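PDB 4NZJ: putative alpha-galactosidase from Bacteroides fragilis, which probably hydrolyses terminal, non-reducing alpha-D-galactose residues from alpha-galactosides such as galactose oligosaccharides, galactomannans and galactolipids. Local coordinates for residues 201-206 and 239-244; 213-218 and 245-250; 185-190 and 219-224. All coordinates share one frame; numbering follows the deposited sequence.

Contact 1. Residues 201-206 and 239-244; sequences YEETDA and GRALRA
Glu202 meets Ala241 with its backbone and the root of its side chain. Ala241 CB lies 3.5 Å from Glu202 O, and Glu202 CB is 4.0 Å from Ala241 CB. Beyond CB the glutamate chain bends (chi2 88°) and carries its carboxylate away from the contact, to a salt bridge with Lys237 and a hydrogen bond from Gly200 N. A negative group in the first turn of a helix would also be favoured by the helix dipole. The next residue, Glu203, offers its main chain: Glu203 CA is 3.9 Å from Ala241 CB, while its acid end makes a long, weak ion pair with Lys237. Its carbonyl turns to a water, which donates a firm bond to Ala241 O at 2.8 Å and a weak one to Glu203 O, so the water joins two carbonyls that cannot bond to each other. The helices that meet here, 202-212 and 228-243, are consecutive outer helices of the TIM barrel, separated in sequence by strand 216-220. Their short segments run in the same general direction, crossing at -40° with the axes 8.4 Å apart at closest, a spacing that suits side chains as small as alanine. One turn on from Glu202, Ala206 points its methyl at the other helix. Ala206 CB rests 3.8 Å from Ala241 CB and 3.5 Å from Ala241 O; alanine suits the place because its single methyl fits between closely spaced backbones. Leu242 leaves its own helix pointing away, but CG lies beside the backbone N (chi1 -66°), and the CD2 branch comes back toward the contact, Leu242 CD2 standing 4.0 Å from Ala206 CB. The same leucine reaches inward to Ile249.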
ATOM      1  N   TYR A 201       9.241  23.203  13.543  1.00 22.13           N
ATOM      2  CA  TYR A 201       8.930  22.478  14.782  1.00 22.25           C
ATOM      3  C   TYR A 201       8.978  20.972  14.548  1.00 22.14           C
ATOM      4  O   TYR A 201       8.285  20.200  15.221  1.00 23.02           O
ATOM      5  CB  TYR A 201       7.541  22.871  15.291  1.00 22.86           C
ATOM      6  CG  TYR A 201       7.406  24.323  15.693  1.00 22.60           C
ATOM      7  CD1 TYR A 201       7.071  25.289  14.756  1.00 23.08           C
ATOM      8  CD2 TYR A 201       7.588  24.726  17.013  1.00 23.35           C
ATOM      9  CE1 TYR A 201       6.931  26.620  15.117  1.00 24.19           C
ATOM     10  CE2 TYR A 201       7.450  26.053  17.382  1.00 24.11           C
ATOM     11  CZ  TYR A 201       7.124  26.997  16.430  1.00 25.35           C
ATOM     12  OH  TYR A 201       6.982  28.321  16.788  1.00 29.24           O
ATOM     13  N   GLU A 202       9.808  20.549  13.601  1.00 21.49           N
ATOM     14  CA  GLU A 202       9.821  19.158  13.160  1.00 20.86           C
ATOM     15  C   GLU A 202      10.138  18.196  14.303  1.00 21.34           C
ATOM     16  O   GLU A 202       9.508  17.138  14.421  1.00 19.79           O
ATOM     17  CB  GLU A 202      10.818  18.963  12.016  1.00 21.79           C
ATOM     18  CG  GLU A 202      10.442  19.709  10.737  1.00 21.83           C
ATOM     19  CD  GLU A 202      10.954  21.143  10.670  1.00 22.75           C
ATOM     20  OE1 GLU A 202      11.441  21.681  11.695  1.00 22.67           O
ATOM     21  OE2 GLU A 202      10.861  21.746   9.578  1.00 23.66           O
ATOM     22  N   GLU A 203      11.104  18.575  15.135  1.00 21.31           N
ATOM     23  CA  GLU A 203      11.547  17.719  16.225  1.00 23.52           C
ATOM     24  C   GLU A 203      10.427  17.549  17.252  1.00 21.35           C
ATOM     25  O   GLU A 203      10.102  16.424  17.650  1.00 21.13           O
ATOM     26  CB  GLU A 203      12.812  18.280  16.877  1.00 26.03           C
ATOM     27  CG  GLU A 203      13.971  18.503  15.907  1.00 31.15           C
ATOM     28  CD  GLU A 203      14.135  19.961  15.479  1.00 36.02           C
ATOM     29  OE1 GLU A 203      13.132  20.618  15.098  1.00 29.40           O
ATOM     30  OE2 GLU A 203      15.286  20.454  15.520  1.00 41.25           O
ATOM     31  N   THR A 204       9.821  18.659  17.661  1.00 20.88           N
ATOM     32  CA  THR A 204       8.687  18.616  18.588  1.00 20.35           C
ATOM     33  C   THR A 204       7.551  17.756  18.043  1.00 19.58           C
ATOM     34  O   THR A 204       7.006  16.898  18.743  1.00 19.52           O
ATOM     35  CB  THR A 204       8.145  20.035  18.871  1.00 22.22           C
ATOM     36  OG1 THR A 204       9.161  20.810  19.513  1.00 23.37           O
ATOM     37  CG2 THR A 204       6.914  19.993  19.771  1.00 23.25           C
ATOM     38  N   ASP A 205       7.189  17.990  16.792  1.00 18.54           N
ATOM     39  CA  ASP A 205       6.043  17.301  16.219  1.00 18.21           C
ATOM     40  C   ASP A 205       6.295  15.798  16.092  1.00 18.25           C
ATOM     41  O   ASP A 205       5.437  14.990  16.449  1.00 18.07           O
ATOM     42  CB  ASP A 205       5.635  17.941  14.895  1.00 18.81           C
ATOM     43  CG  ASP A 205       5.086  19.351  15.076  1.00 19.26           C
ATOM     44  OD1 ASP A 205       4.996  19.828  16.228  1.00 19.61           O
ATOM     45  OD2 ASP A 205       4.751  19.989  14.060  1.00 19.49           O
ATOM     46  N   ALA A 206       7.485  15.427  15.628  1.00 18.58           N
ATOM     47  CA  ALA A 206       7.851  14.017  15.513  1.00 18.41           C
ATOM     48  C   ALA A 206       7.808  13.318  16.875  1.00 18.94           C
ATOM     49  O   ALA A 206       7.307  12.191  16.982  1.00 18.85           O
ATOM     50  CB  ALA A 206       9.228  13.876  14.884  1.00 18.71           C
ATOM     51  N   GLY A 239      12.686  14.058   8.159  1.00 19.24           N
ATOM     52  CA  GLY A 239      13.205  12.687   8.166  1.00 19.65           C
ATOM     53  C   GLY A 239      14.107  12.434   9.367  1.00 20.81           C
ATOM     54  O   GLY A 239      13.971  11.424  10.060  1.00 20.23           O
ATOM     55  N   ARG A 240      15.024  13.362   9.618  1.00 21.55           N
ATOM     56  CA  ARG A 240      15.914  13.269  10.774  1.00 22.21           C
ATOM     57  C   ARG A 240      15.117  13.275  12.074  1.00 22.20           C
ATOM     58  O   ARG A 240      15.406  12.509  12.994  1.00 23.88           O
ATOM     59  CB  ARG A 240      16.940  14.407  10.762  1.00 23.52           C
ATOM     60  CG  ARG A 240      17.988  14.249   9.675  1.00 24.85           C
ATOM     61  CD  ARG A 240      19.152  15.202   9.863  1.00 26.31           C
ATOM     62  NE  ARG A 240      18.777  16.612   9.734  1.00 27.30           N
ATOM     63  CZ  ARG A 240      18.675  17.285   8.586  1.00 27.18           C
ATOM     64  NH1 ARG A 240      18.894  16.690   7.420  1.00 27.75           N
ATOM     65  NH2 ARG A 240      18.347  18.573   8.607  1.00 28.56           N
ATOM     66  N   ALA A 241      14.106  14.134  12.142  1.00 20.77           N
ATOM     67  CA  ALA A 241      13.268  14.231  13.330  1.00 20.16           C
ATOM     68  C   ALA A 241      12.549  12.908  13.614  1.00 20.15           C
ATOM     69  O   ALA A 241      12.469  12.481  14.763  1.00 20.96           O
ATOM     70  CB  ALA A 241      12.274  15.376  13.184  1.00 19.83           C
ATOM     71  N   LEU A 242      12.036  12.262  12.569  1.00 19.33           N
ATOM     72  CA  LEU A 242      11.358  10.966  12.730  1.00 19.31           C
ATOM     73  C   LEU A 242      12.308   9.876  13.214  1.00 20.00           C
ATOM     74  O   LEU A 242      11.947   9.069  14.068  1.00 20.36           O
ATOM     75  CB  LEU A 242      10.709  10.520  11.423  1.00 19.50           C
ATOM     76  CG  LEU A 242       9.550  11.370  10.916  1.00 19.30           C
ATOM     77  CD1 LEU A 242       9.121  10.849   9.554  1.00 19.76           C
ATOM     78  CD2 LEU A 242       8.393  11.370  11.904  1.00 20.08           C
ATOM     79  N   ARG A 243      13.520   9.857  12.670  1.00 21.42           N
ATOM     80  CA  ARG A 243      14.519   8.844  13.027  0.50 22.86           C
ATOM     81  C   ARG A 243      15.071   9.071  14.428  1.00 23.14           C
ATOM     82  O   ARG A 243      15.641   8.166  15.031  1.00 25.72           O
ATOM     83  CB  ARG A 243      15.680   8.838  12.028  0.50 24.51           C
ATOM     84  CG  ARG A 243      15.313   8.374  10.630  0.50 24.62           C
ATOM     85  CD  ARG A 243      14.891   6.912  10.592  0.50 25.08           C
ATOM     86  NE  ARG A 243      15.896   6.000  11.135  0.50 26.50           N
ATOM     87  CZ  ARG A 243      16.970   5.578  10.472  0.50 28.17           C
ATOM     88  NH1 ARG A 243      17.207   5.992   9.233  0.50 29.33           N
ATOM     89  NH2 ARG A 243      17.816   4.742  11.054  0.50 29.26           N
ATOM     90  N   ALA A 244      14.908  10.286  14.949  1.00 22.73           N
ATOM     91  CA  ALA A 244      15.368  10.606  16.295  1.00 23.82           C
ATOM     92  C   ALA A 244      14.385  10.123  17.372  1.00 22.82           C
ATOM     93  O   ALA A 244      14.723  10.125  18.553  1.00 25.73           O
ATOM     94  CB  ALA A 244      15.614  12.104  16.439  1.00 24.51           C
TER
HETATM   95  O   HOH W   1      12.424  14.140  17.047  1.00 27.69           O

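Contact 2. Residues 213-218 and 245-250; sequences GVDLLK and TNRSIV
Asp215 OD1 is gripped by the guanidinium of Arg247 and by a water. Arg247 NH2 donates a nearly straight salt-bridge bond to Asp215 OD1, 2.8 Å long at 177°, on the syn side of the carboxylate, and the water gives its other hydrogen to Ser248 O. The second oxygen, Asp215 OD2, accepts from Leu181 N and His175, so an acid suits this buried place where donors converge. The contact lies where the neighbouring parallel strands 216-220 and 250-254 of the TIM barrel begin. Arginine suits its position because it has several donors: a bend at chi3 (76°) brings Arg247 NE within 3.0 Å of Val214 O, bonded at a slant from above the carbonyl plane. One face of the guanidinium lies on Gly213, whose CA stands 3.5 Å above it; this glycine ends helix 202-212 in a Schellman motif. Leu216 and Val250 pair on the same face of the sheet, Leu216 CD1 lying 3.7 Å from Val250 CG1, and both pack on Tyr138. The backbones join through Val250 N to Asp215 O at 2.9 Å; Leu217 N bonds to Val250 O at 2.8 Å.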
ATOM      1  N   GLY A 213       2.010   7.044  19.438  1.00 19.60           N
ATOM      2  CA  GLY A 213       2.048   5.726  18.812  1.00 19.81           C
ATOM      3  C   GLY A 213       1.838   5.736  17.309  1.00 18.17           C
ATOM      4  O   GLY A 213       1.457   4.727  16.722  1.00 18.83           O
ATOM      5  N   VAL A 214       2.091   6.878  16.677  1.00 17.32           N
ATOM      6  CA  VAL A 214       1.993   7.003  15.226  1.00 16.88           C
ATOM      7  C   VAL A 214       3.029   6.106  14.534  1.00 17.02           C
ATOM      8  O   VAL A 214       4.167   5.980  14.998  1.00 17.97           O
ATOM      9  CB  VAL A 214       2.179   8.472  14.804  1.00 17.14           C
ATOM     10  CG1 VAL A 214       2.394   8.613  13.300  1.00 17.69           C
ATOM     11  CG2 VAL A 214       0.984   9.296  15.265  1.00 17.71           C
ATOM     12  N   ASP A 215       2.608   5.492  13.430  1.00 16.98           N
ATOM     13  CA  ASP A 215       3.426   4.549  12.676  1.00 16.03           C
ATOM     14  C   ASP A 215       3.774   5.031  11.261  1.00 16.58           C
ATOM     15  O   ASP A 215       4.614   4.435  10.592  1.00 16.97           O
ATOM     16  CB  ASP A 215       2.678   3.226  12.575  1.00 17.54           C
ATOM     17  CG  ASP A 215       2.313   2.669  13.936  1.00 20.15           C
ATOM     18  OD1 ASP A 215       3.249   2.350  14.697  1.00 22.13           O
ATOM     19  OD2 ASP A 215       1.103   2.574  14.252  1.00 18.17           O
ATOM     20  N   LEU A 216       3.134   6.113  10.824  1.00 17.13           N
ATOM     21  CA  LEU A 216       3.341   6.665   9.490  1.00 16.78           C
ATOM     22  C   LEU A 216       3.022   8.149   9.510  1.00 16.28           C
ATOM     23  O   LEU A 216       2.053   8.570  10.138  1.00 16.61           O
ATOM     24  CB  LEU A 216       2.456   5.926   8.474  1.00 16.70           C
ATOM     25  CG  LEU A 216       2.454   6.408   7.013  1.00 18.28           C
ATOM     26  CD1 LEU A 216       2.134   5.263   6.058  1.00 20.03           C
ATOM     27  CD2 LEU A 216       1.470   7.553   6.813  1.00 18.75           C
ATOM     28  N   LEU A 217       3.853   8.932   8.828  1.00 15.18           N
ATOM     29  CA  LEU A 217       3.597  10.350   8.607  1.00 15.44           C
ATOM     30  C   LEU A 217       3.523  10.623   7.119  1.00 15.83           C
ATOM     31  O   LEU A 217       4.477  10.335   6.392  1.00 15.98           O
ATOM     32  CB  LEU A 217       4.710  11.206   9.209  1.00 15.83           C
ATOM     33  CG  LEU A 217       4.602  12.707   8.913  1.00 16.19           C
ATOM     34  CD1 LEU A 217       3.336  13.280   9.534  1.00 16.96           C
ATOM     35  CD2 LEU A 217       5.832  13.473   9.375  1.00 17.24           C
ATOM     36  N   LYS A 218       2.389  11.171   6.685  1.00 16.07           N
ATOM     37  CA  LYS A 218       2.249  11.756   5.362  1.00 17.02           C
ATOM     38  C   LYS A 218       2.603  13.233   5.489  1.00 16.29           C
ATOM     39  O   LYS A 218       1.989  13.956   6.276  1.00 16.69           O
ATOM     40  CB  LYS A 218       0.820  11.585   4.841  1.00 18.84           C
ATOM     41  CG  LYS A 218       0.563  12.295   3.520  1.00 21.81           C
ATOM     42  CD  LYS A 218      -0.871  12.124   3.052  1.00 25.07           C
ATOM     43  CE  LYS A 218      -1.226  13.142   1.974  1.00 27.64           C
ATOM     44  NZ  LYS A 218      -2.698  13.193   1.752  1.00 30.19           N
ATOM     45  N   THR A 245      13.182   9.713  16.967  1.00 22.61           N
ATOM     46  CA  THR A 245      12.186   9.192  17.909  1.00 21.88           C
ATOM     47  C   THR A 245      12.449   7.727  18.213  1.00 22.47           C
ATOM     48  O   THR A 245      13.336   7.110  17.620  1.00 23.11           O
ATOM     49  CB  THR A 245      10.745   9.296  17.366  1.00 20.85           C
ATOM     50  OG1 THR A 245      10.521   8.302  16.354  1.00 21.70           O
ATOM     51  CG2 THR A 245      10.461  10.687  16.800  1.00 21.65           C
ATOM     52  N   ASN A 246      11.648   7.166  19.117  1.00 22.55           N
ATOM     53  CA  ASN A 246      11.771   5.752  19.489  1.00 23.44           C
ATOM     54  C   ASN A 246      10.772   4.826  18.781  1.00 22.93           C
ATOM     55  O   ASN A 246      10.452   3.750  19.282  1.00 22.32           O
ATOM     56  CB  ASN A 246      11.675   5.597  21.014  1.00 26.63           C
ATOM     57  CG  ASN A 246      10.329   6.037  21.582  1.00 28.81           C
ATOM     58  OD1 ASN A 246       9.433   6.473  20.858  1.00 27.28           O
ATOM     59  ND2 ASN A 246      10.188   5.921  22.899  1.00 33.69           N
ATOM     60  N   ARG A 247      10.284   5.240  17.613  1.00 20.86           N
ATOM     61  CA  ARG A 247       9.379   4.407  16.816  1.00 20.81           C
ATOM     62  C   ARG A 247       9.894   4.226  15.396  1.00 20.62           C
ATOM     63  O   ARG A 247      10.671   5.041  14.896  1.00 21.87           O
ATOM     64  CB  ARG A 247       7.974   5.012  16.745  1.00 21.50           C
ATOM     65  CG  ARG A 247       7.212   5.031  18.052  1.00 22.14           C
ATOM     66  CD  ARG A 247       5.748   5.361  17.821  1.00 21.43           C
ATOM     67  NE  ARG A 247       4.976   4.243  17.282  1.00 20.85           N
ATOM     68  CZ  ARG A 247       4.561   3.190  17.989  1.00 22.44           C
ATOM     69  NH1 ARG A 247       4.858   3.075  19.281  1.00 23.08           N
ATOM     70  NH2 ARG A 247       3.855   2.235  17.400  1.00 21.49           N
ATOM     71  N   SER A 248       9.431   3.163  14.750  1.00 19.88           N
ATOM     72  CA  SER A 248       9.626   2.982  13.317  1.00 20.16           C
ATOM     73  C   SER A 248       8.491   3.689  12.593  1.00 19.21           C
ATOM     74  O   SER A 248       7.411   3.121  12.417  1.00 20.28           O
ATOM     75  CB  SER A 248       9.627   1.500  12.941  1.00 21.05           C
ATOM     76  OG  SER A 248      10.754   0.841  13.468  1.00 21.82           O
ATOM     77  N   ILE A 249       8.726   4.935  12.190  1.00 18.70           N
ATOM     78  CA  ILE A 249       7.696   5.724  11.518  1.00 17.85           C
ATOM     79  C   ILE A 249       7.950   5.797  10.013  1.00 16.91           C
ATOM     80  O   ILE A 249       8.972   6.331   9.556  1.00 19.51           O
ATOM     81  CB  ILE A 249       7.575   7.144  12.112  1.00 18.12           C
ATOM     82  CG1 ILE A 249       7.343   7.058  13.626  1.00 18.48           C
ATOM     83  CG2 ILE A 249       6.436   7.899  11.435  1.00 18.43           C
ATOM     84  CD1 ILE A 249       7.176   8.393  14.324  1.00 19.90           C
ATOM     85  N   VAL A 250       7.020   5.238   9.249  1.00 17.46           N
ATOM     86  CA  VAL A 250       7.063   5.313   7.796  1.00 17.46           C
ATOM     87  C   VAL A 250       6.888   6.767   7.370  1.00 17.06           C
ATOM     88  O   VAL A 250       6.048   7.485   7.908  1.00 17.54           O
ATOM     89  CB  VAL A 250       5.963   4.438   7.167  1.00 17.36           C
ATOM     90  CG1 VAL A 250       5.804   4.719   5.676  1.00 19.11           C
ATOM     91  CG2 VAL A 250       6.271   2.966   7.419  1.00 19.54           C
TER
HETATM   92  O   HOH W   2       5.804   1.874  14.254  1.00 23.55           O

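Contact 3. Residues 185-190 and 219-224; sequences SDAAEK and YDYCNA
Ala187 sets its small methyl against the ring of Tyr219, with Ala187 CB 3.6 Å from Tyr219 CE2, while Ala187 N lies over one face of that ring toward its rim. The anti placement of the ring (chi1 -155°) swings it across to the neighbouring strand, where Ser185 CB also touches it, 4.1 Å from Tyr219 CD1. A second hollow lies at the type II turn 221-224: Ala188 CB drops into it, 3.2 Å from Cys222 O and 3.9 Å from Asn223 CB. These bumps continue beyond the C-terminal ends of parallel strands 180-186 and 216-220, the end at which TIM barrels carry their active sites. The strands are joined by Asp220 N to Ser185 O at 2.9 Å and Ala187 N to Asp220 O at 2.8 Å. On the face opposite Ser185 and Tyr219, Asp186 OD2 reaches the turn, weakly bonded by Cys222 N at 3.0 Å and touching Cys222 CB; Asp220 OD2 is hydrogen-bonded to Tyr184 OH and a bound glycerol. Cys222 is disulfide-bonded to Cys192. Asn223 tolerates the turn's positive phi (66°), and its flat amide reaches across, Asn223 ND2 donating to Lys190 O at 3.0 Å from above the carbonyl plane.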
ATOM      1  N   SER A 185       0.898  15.857   8.286  1.00 16.33           N
ATOM      2  CA  SER A 185       1.291  17.241   8.485  1.00 16.44           C
ATOM      3  C   SER A 185       1.829  17.800   7.174  1.00 16.44           C
ATOM      4  O   SER A 185       1.655  17.192   6.110  1.00 16.28           O
ATOM      5  CB  SER A 185       2.308  17.380   9.611  1.00 17.40           C
ATOM      6  OG  SER A 185       2.501  18.751   9.935  1.00 18.64           O
ATOM      7  N   ASP A 186       2.448  18.971   7.243  1.00 17.33           N
ATOM      8  CA  ASP A 186       2.849  19.706   6.052  1.00 17.71           C
ATOM      9  C   ASP A 186       4.138  20.454   6.368  1.00 17.41           C
ATOM     10  O   ASP A 186       4.312  20.955   7.491  1.00 18.36           O
ATOM     11  CB  ASP A 186       1.727  20.683   5.690  1.00 19.12           C
ATOM     12  CG  ASP A 186       1.905  21.335   4.341  1.00 20.85           C
ATOM     13  OD1 ASP A 186       2.783  22.213   4.217  1.00 21.69           O
ATOM     14  OD2 ASP A 186       1.133  20.994   3.416  1.00 21.46           O
ATOM     15  N   ALA A 187       5.016  20.551   5.370  1.00 18.25           N
ATOM     16  CA  ALA A 187       6.317  21.218   5.507  1.00 18.75           C
ATOM     17  C   ALA A 187       6.213  22.735   5.357  1.00 20.88           C
ATOM     18  O   ALA A 187       6.965  23.361   4.599  1.00 21.69           O
ATOM     19  CB  ALA A 187       7.297  20.653   4.495  1.00 19.78           C
ATOM     20  N   ALA A 188       5.281  23.316   6.102  1.00 20.79           N
ATOM     21  CA  ALA A 188       5.044  24.749   6.091  1.00 21.27           C
ATOM     22  C   ALA A 188       4.350  25.116   7.398  1.00 21.89           C
ATOM     23  O   ALA A 188       4.080  24.250   8.238  1.00 20.73           O
ATOM     24  CB  ALA A 188       4.177  25.131   4.897  1.00 21.63           C
ATOM     25  N   GLU A 189       4.053  26.394   7.561  1.00 23.72           N
ATOM     26  CA  GLU A 189       3.361  26.887   8.742  0.55 25.21           C
ATOM     27  C   GLU A 189       1.898  26.412   8.750  1.00 24.51           C
ATOM     28  O   GLU A 189       1.300  26.221   9.809  1.00 23.97           O
ATOM     29  CB  GLU A 189       3.446  28.420   8.787  0.55 27.48           C
ATOM     30  CG  GLU A 189       4.872  28.979   8.855  0.55 28.86           C
ATOM     31  CD  GLU A 189       5.579  29.102   7.503  0.55 29.25           C
ATOM     32  OE1 GLU A 189       5.056  28.617   6.473  0.55 27.44           O
ATOM     33  OE2 GLU A 189       6.680  29.696   7.468  0.55 32.31           O
ATOM     34  N   LYS A 190       1.330  26.221   7.559  1.00 23.62           N
ATOM     35  CA  LYS A 190      -0.062  25.790   7.415  1.00 24.03           C
ATOM     36  C   LYS A 190      -0.188  24.635   6.428  1.00 23.97           C
ATOM     37  O   LYS A 190       0.545  24.571   5.437  1.00 23.10           O
ATOM     38  CB  LYS A 190      -0.930  26.952   6.935  1.00 26.69           C
ATOM     39  CG  LYS A 190      -0.994  28.133   7.887  1.00 30.25           C
ATOM     40  CD  LYS A 190      -1.883  27.846   9.082  1.00 34.78           C
ATOM     41  CE  LYS A 190      -2.040  29.086   9.950  1.00 40.56           C
ATOM     42  NZ  LYS A 190      -3.177  28.960  10.901  1.00 45.69           N
ATOM     43  N   TYR A 219       3.580  13.679   4.708  1.00 16.32           N
ATOM     44  CA  TYR A 219       4.130  15.021   4.859  1.00 16.98           C
ATOM     45  C   TYR A 219       3.962  15.795   3.556  1.00 17.02           C
ATOM     46  O   TYR A 219       4.673  15.572   2.577  1.00 17.44           O
ATOM     47  CB  TYR A 219       5.591  14.932   5.294  1.00 17.84           C
ATOM     48  CG  TYR A 219       6.133  16.138   6.041  1.00 17.47           C
ATOM     49  CD1 TYR A 219       5.400  16.747   7.062  1.00 18.47           C
ATOM     50  CD2 TYR A 219       7.405  16.642   5.761  1.00 17.51           C
ATOM     51  CE1 TYR A 219       5.905  17.830   7.757  1.00 19.08           C
ATOM     52  CE2 TYR A 219       7.921  17.725   6.460  1.00 18.70           C
ATOM     53  CZ  TYR A 219       7.166  18.316   7.459  1.00 18.57           C
ATOM     54  OH  TYR A 219       7.672  19.391   8.163  1.00 19.71           O
ATOM     55  N   ASP A 220       2.989  16.696   3.570  1.00 17.33           N
ATOM     56  CA  ASP A 220       2.535  17.429   2.395  1.00 17.95           C
ATOM     57  C   ASP A 220       3.382  18.683   2.189  1.00 18.77           C
ATOM     58  O   ASP A 220       4.104  19.110   3.094  1.00 18.79           O
ATOM     59  CB  ASP A 220       1.068  17.816   2.624  1.00 19.48           C
ATOM     60  CG  ASP A 220       0.255  17.881   1.354  1.00 26.24           C
ATOM     61  OD1 ASP A 220       0.824  18.021   0.250  1.00 24.12           O
ATOM     62  OD2 ASP A 220      -0.988  17.788   1.483  1.00 29.74           O
ATOM     63  N   TYR A 221       3.283  19.274   1.002  1.00 18.70           N
ATOM     64  CA  TYR A 221       4.150  20.386   0.631  1.00 19.78           C
ATOM     65  C   TYR A 221       3.391  21.669   0.290  1.00 21.14           C
ATOM     66  O   TYR A 221       3.951  22.570  -0.338  1.00 22.15           O
ATOM     67  CB  TYR A 221       5.094  19.980  -0.520  1.00 19.64           C
ATOM     68  CG  TYR A 221       6.338  20.830  -0.545  1.00 19.44           C
ATOM     69  CD1 TYR A 221       7.234  20.802   0.518  1.00 19.53           C
ATOM     70  CD2 TYR A 221       6.604  21.693  -1.606  1.00 20.40           C
ATOM     71  CE1 TYR A 221       8.362  21.597   0.526  1.00 20.67           C
ATOM     72  CE2 TYR A 221       7.728  22.491  -1.604  1.00 21.39           C
ATOM     73  CZ  TYR A 221       8.603  22.443  -0.536  1.00 21.32           C
ATOM     74  OH  TYR A 221       9.712  23.246  -0.515  1.00 22.89           O
ATOM     75  N   CYS A 222       2.134  21.788   0.718  1.00 21.28           N
ATOM     76  CA  CYS A 222       1.393  23.035   0.508  0.50 21.99           C
ATOM     77  C   CYS A 222       2.042  24.206   1.234  1.00 22.68           C
ATOM     78  O   CYS A 222       2.598  24.045   2.325  1.00 22.11           O
ATOM     79  CB  CYS A 222      -0.063  22.909   0.957  0.50 22.72           C
ATOM     80  SG  CYS A 222      -1.085  21.969  -0.193  0.50 24.01           S
ATOM     81  N   ASN A 223       1.972  25.381   0.616  1.00 22.31           N
ATOM     82  CA  ASN A 223       2.449  26.628   1.217  1.00 23.61           C
ATOM     83  C   ASN A 223       3.953  26.707   1.443  1.00 24.17           C
ATOM     84  O   ASN A 223       4.423  27.588   2.164  1.00 27.08           O
ATOM     85  CB  ASN A 223       1.706  26.903   2.531  1.00 25.18           C
ATOM     86  CG  ASN A 223       0.208  26.964   2.338  1.00 26.77           C
ATOM     87  OD1 ASN A 223      -0.277  27.698   1.482  1.00 27.49           O
ATOM     88  ND2 ASN A 223      -0.533  26.183   3.118  1.00 27.39           N
ATOM     89  N   ALA A 224       4.703  25.805   0.815  1.00 23.00           N
ATOM     90  CA  ALA A 224       6.160  25.805   0.898  1.00 24.09           C
ATOM     91  C   ALA A 224       6.750  26.299  -0.420  1.00 24.65           C
ATOM     92  O   ALA A 224       6.086  26.239  -1.456  1.00 24.17           O
ATOM     93  CB  ALA A 224       6.665  24.412   1.218  1.00 23.25           C
TER
HETATM   94  O   HOH W   3       6.485  27.851   4.070  1.00 29.23           O

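In the fold
All three contacts belong to one sector of the TIM barrel, and their segments alternate along the chain: 185-190, 201-206, 213-218, 219-224, 239-244, 245-250, the first halves of contacts 3, 1 and 2 followed by their second halves in the same order. Strand 216-220 is common to contacts 2 and 3, whose centres lie about 18 Å apart toward its two ends. Contact 1 is on the helical layer outside it; its centre lies about 10 Å from that of contact 2 and about 14 Å from that of contact 3. Leu242 packs against Leu217 and Ile249, and Glu202 against Tyr219, so two successive beta-alpha-beta crossovers are tied together from barrel bottom to C-terminal rim.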